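PDB 5FN8: receptor-type tyrosine-protein phosphatase C from Rattus norvegicus, which probably dephosphorylates tyrosine residues of signalling proteins and is probably required for T-cell activation through the antigen receptor. Local coordinates for residues E134-G138 against G139-K143; P28-K31 against H32-Y35. All coordinates share one frame; numbering follows the deposited sequence.

Contact 1 (E134-G138 against G139-K143)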
loop_
_atom_site.group_PDB
_atom_site.type_symbol
_atom_site.label_atom_id
_atom_site.label_comp_id
_atom_site.label_asym_id
_atom_site.label_seq_id
_atom_site.Cartn_x
_atom_site.Cartn_y
_atom_site.Cartn_z
ATOM N N GLU B 134 13.107 -4.116 -22.548
ATOM C CA GLU B 134 13.426 -3.812 -23.941
ATOM C C GLU B 134 14.835 -3.290 -24.010
ATOM O O GLU B 134 15.247 -2.448 -23.206
ATOM C CB GLU B 134 12.522 -2.736 -24.487
ATOM C CG GLU B 134 11.140 -3.230 -24.776
ATOM C CD GLU B 134 10.392 -2.248 -25.642
ATOM O OE1 GLU B 134 10.522 -1.011 -25.474
ATOM O OE2 GLU B 134 9.660 -2.746 -26.516
ATOM N N VAL B 135 15.576 -3.782 -24.977
ATOM C CA VAL B 135 16.949 -3.366 -25.196
ATOM C C VAL B 135 16.984 -2.681 -26.560
ATOM O O VAL B 135 16.542 -3.250 -27.554
ATOM C CB VAL B 135 17.969 -4.524 -25.070
ATOM C CG1 VAL B 135 19.407 -4.016 -25.270
ATOM C CG2 VAL B 135 17.815 -5.251 -23.725
ATOM N N LYS B 136 17.463 -1.429 -26.580
ATOM C CA LYS B 136 17.525 -0.642 -27.807
ATOM C C LYS B 136 18.929 -0.130 -28.116
ATOM O O LYS B 136 19.736 0.055 -27.215
ATOM C CB LYS B 136 16.513 0.525 -27.749
ATOM C CG LYS B 136 15.060 0.081 -27.785
ATOM C CD LYS B 136 14.111 1.250 -27.815
ATOM C CE LYS B 136 12.689 0.781 -27.850
ATOM N NZ LYS B 136 11.746 1.911 -27.641
ATOM N N SER B 137 19.214 0.086 -29.396
ATOM C CA SER B 137 20.462 0.665 -29.886
ATOM C C SER B 137 20.077 1.524 -31.083
ATOM O O SER B 137 19.431 1.018 -31.995
ATOM C CB SER B 137 21.459 -0.417 -30.288
ATOM O OG SER B 137 22.724 0.190 -30.494
ATOM N N GLY B 138 20.377 2.829 -31.016
ATOM C CA GLY B 138 20.014 3.808 -32.047
ATOM C C GLY B 138 18.510 3.905 -32.290
ATOM O O GLY B 138 18.066 4.083 -33.436
ATOM N N GLY B 139 17.740 3.687 -31.224
ATOM C CA GLY B 139 16.283 3.682 -31.260
ATOM C C GLY B 139 15.634 2.414 -31.796
ATOM O O GLY B 139 14.412 2.318 -31.800
ATOM N N SER B 140 16.425 1.449 -32.287
ATOM C CA SER B 140 15.918 0.176 -32.799
ATOM C C SER B 140 15.861 -0.898 -31.695
ATOM O O SER B 140 16.788 -0.998 -30.886
ATOM C CB SER B 140 16.783 -0.316 -33.954
ATOM O OG SER B 140 16.774 0.626 -35.013
ATOM N N LEU B 141 14.766 -1.693 -31.672
ATOM C CA LEU B 141 14.597 -2.791 -30.721
ATOM C C LEU B 141 15.581 -3.911 -31.043
ATOM O O LEU B 141 15.600 -4.438 -32.143
ATOM C CB LEU B 141 13.148 -3.307 -30.664
ATOM C CG LEU B 141 12.779 -4.207 -29.473
ATOM C CD1 LEU B 141 12.962 -3.511 -28.170
ATOM C CD2 LEU B 141 11.370 -4.692 -29.591
ATOM N N VAL B 142 16.446 -4.222 -30.088
ATOM C CA VAL B 142 17.467 -5.244 -30.242
ATOM C C VAL B 142 17.057 -6.565 -29.560
ATOM O O VAL B 142 17.221 -7.624 -30.143
ATOM C CB VAL B 142 18.859 -4.653 -29.840
ATOM C CG1 VAL B 142 19.801 -5.699 -29.266
ATOM C CG2 VAL B 142 19.500 -3.963 -31.031
ATOM N N LYS B 143 16.498 -6.493 -28.340
ATOM C CA LYS B 143 16.086 -7.648 -27.533
ATOM C C LYS B 143 14.936 -7.268 -26.668
ATOM O O LYS B 143 14.784 -6.102 -26.324
ATOM C CB LYS B 143 17.236 -8.123 -26.609
ATOM C CG LYS B 143 18.517 -8.581 -27.327
ATOM C CD LYS B 143 19.653 -8.746 -26.358
ATOM C CE LYS B 143 20.952 -9.251 -26.949
ATOM N NZ LYS B 143 20.887 -10.661 -27.436
#
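A classic beta bulge sets V142 and K143 together across from V135 in the hairpin of strands 130-137 and 140-147. The carbonyl oxygen of V135 receives two amides: V142 N lies 2.7 Å from V135 O, and K143 N makes a weak bond to it. The return bond, V135 N to K143 O, is 2.8 Å long. At the other end a type I' turn runs from S137 to S140, with G138 and G139 both at positive phi. S137 N and S140 O hydrogen-bond at 3.0 Å, and S140 N bonds back to S137 O.

V135 and K143 run alongside each other, CB to CB 4.0 Å. Both touch V154 of strand 151-154. On the other face, with CG anti to the backbone N (chi1 -165°), L141 lays CD1 along the E134 side chain, 3.8 Å from E134 CB. The leucine lies across that side chain, roughly perpendicular to it. The polar end is held by a hydrogen bond between E134 OE1 and Y168 OH, with a long salt bridge to K136 NZ. Backbone bonds tie together this hairpin of the second fibronectin type III domain. At the bulge one oxygen takes two donors, unequally.

Contact 2 (P28-K31 against H32-Y35)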
loop_
_atom_site.group_PDB
_atom_site.type_symbol
_atom_site.label_atom_id
_atom_site.label_comp_id
_atom_site.label_asym_id
_atom_site.label_seq_id
_atom_site.Cartn_x
_atom_site.Cartn_y
_atom_site.Cartn_z
ATOM N N PRO B 28 -2.340 -29.300 24.263
ATOM C CA PRO B 28 -3.148 -30.499 24.585
ATOM C C PRO B 28 -2.310 -31.719 24.956
ATOM O O PRO B 28 -1.491 -32.188 24.159
ATOM C CB PRO B 28 -3.971 -30.751 23.310
ATOM C CG PRO B 28 -3.325 -29.931 22.236
ATOM C CD PRO B 28 -2.194 -29.124 22.803
ATOM N N ALA B 29 -2.535 -32.243 26.167
ATOM C CA ALA B 29 -1.847 -33.443 26.668
ATOM C C ALA B 29 -2.255 -34.685 25.877
ATOM O O ALA B 29 -1.400 -35.492 25.512
ATOM C CB ALA B 29 -2.156 -33.641 28.146
ATOM N N SER B 30 -3.561 -34.779 25.569
ATOM C CA SER B 30 -4.288 -35.857 24.887
ATOM C C SER B 30 -3.618 -36.696 23.770
ATOM O O SER B 30 -3.241 -37.845 24.036
ATOM C CB SER B 30 -5.671 -35.373 24.459
ATOM O OG SER B 30 -5.581 -34.182 23.691
ATOM N N LYS B 31 -3.536 -36.162 22.521
ATOM C CA LYS B 31 -3.003 -36.917 21.369
ATOM C C LYS B 31 -2.001 -36.086 20.543
ATOM O O LYS B 31 -1.407 -35.142 21.070
ATOM C CB LYS B 31 -4.156 -37.419 20.457
ATOM C CG LYS B 31 -5.291 -38.197 21.147
ATOM C CD LYS B 31 -5.171 -39.710 21.008
ATOM C CE LYS B 31 -5.451 -40.394 22.319
ATOM N NZ LYS B 31 -5.016 -41.813 22.287
ATOM N N HIS B 32 -1.794 -36.474 19.260
ATOM C CA HIS B 32 -0.964 -35.803 18.257
ATOM C C HIS B 32 -1.895 -34.914 17.417
ATOM O O HIS B 32 -2.956 -35.379 16.984
ATOM C CB HIS B 32 -0.281 -36.823 17.338
ATOM C CG HIS B 32 1.063 -37.299 17.803
ATOM N ND1 HIS B 32 1.195 -38.238 18.816
ATOM C CD2 HIS B 32 2.291 -37.024 17.305
ATOM C CE1 HIS B 32 2.497 -38.450 18.943
ATOM N NE2 HIS B 32 3.197 -37.741 18.059
ATOM N N HIS B 33 -1.509 -33.638 17.184
ATOM C CA HIS B 33 -2.357 -32.716 16.421
ATOM C C HIS B 33 -1.657 -31.976 15.308
ATOM O O HIS B 33 -0.476 -31.657 15.409
ATOM C CB HIS B 33 -3.052 -31.709 17.354
ATOM C CG HIS B 33 -3.672 -32.337 18.563
ATOM N ND1 HIS B 33 -4.970 -32.822 18.545
ATOM C CD2 HIS B 33 -3.137 -32.564 19.784
ATOM C CE1 HIS B 33 -5.183 -33.317 19.752
ATOM N NE2 HIS B 33 -4.111 -33.182 20.534
ATOM N N GLY B 34 -2.421 -31.701 14.261
ATOM C CA GLY B 34 -2.028 -30.899 13.113
ATOM C C GLY B 34 -2.641 -29.521 13.276
ATOM O O GLY B 34 -3.617 -29.370 14.023
ATOM N N TYR B 35 -2.038 -28.479 12.649
ATOM C CA TYR B 35 -2.560 -27.110 12.808
ATOM C C TYR B 35 -2.613 -26.279 11.546
ATOM O O TYR B 35 -1.753 -26.409 10.674
ATOM C CB TYR B 35 -1.809 -26.322 13.902
ATOM C CG TYR B 35 -1.814 -26.947 15.279
ATOM C CD1 TYR B 35 -2.816 -26.646 16.201
ATOM C CD2 TYR B 35 -0.802 -27.814 15.678
ATOM C CE1 TYR B 35 -2.824 -27.216 17.477
ATOM C CE2 TYR B 35 -0.799 -28.387 16.954
ATOM C CZ TYR B 35 -1.805 -28.075 17.855
ATOM O OH TYR B 35 -1.812 -28.657 19.108
#
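The loop after strand 21-24 turns back into strand 33-41 in the first fibronectin type III domain, and P28 meets H33 and Y35 where that strand starts. P28 CG lies 3.6 Å from H33 CD2. The proline and the imidazole run past one another with opposite headings. The same CG is 3.7 Å from Y35 OH, so the pyrrolidine ring touches both the histidine and the end of the tyrosine. The Y35 side chain heads against that of P28, and its ring also meets that of W25, with the planes at about 50°.

H33 has CG anti to its carbonyl carbon (chi1 -47°), which turns the imidazole back toward the loop. S30 OG stands at the edge of this ring and in its plane, 3.6 Å from H33 NE2. The peptide of K31 comes close as well, with K31 O 3.4 Å from H33 CD2. The angle from NE2 to that oxygen is poor for a hydrogen bond.

The backbone of H33 is held differently. Its N bonds to OD1 of D53 of the second subunit, and residues 33-35 pair in an antiparallel ladder with a strand of that subunit. Residues 28-31 thus pack round a buried imidazole without a hydrogen bond to it, while the H33 amide is taken up by a side chain across the subunit interface.

How the contacts relate
Contact 2 comes first along the chain, in the first fibronectin type III domain. Contact 1 follows in the second. They lie on opposite sides of the chain's centre, with centres 61 Å apart and nearest atoms about 43 Å apart, so neither touches the other. Both are local contacts in the extracellular part of the receptor, and this fragment does not contain the phosphatase domains. Their surroundings differ. Residues 134-143 touch no other protein chain of the assembly, whereas residues 32-35 meet the second subunit. The side chain of E134 in contact 1 is about 9 Å from a bound N-acetylglucosamine.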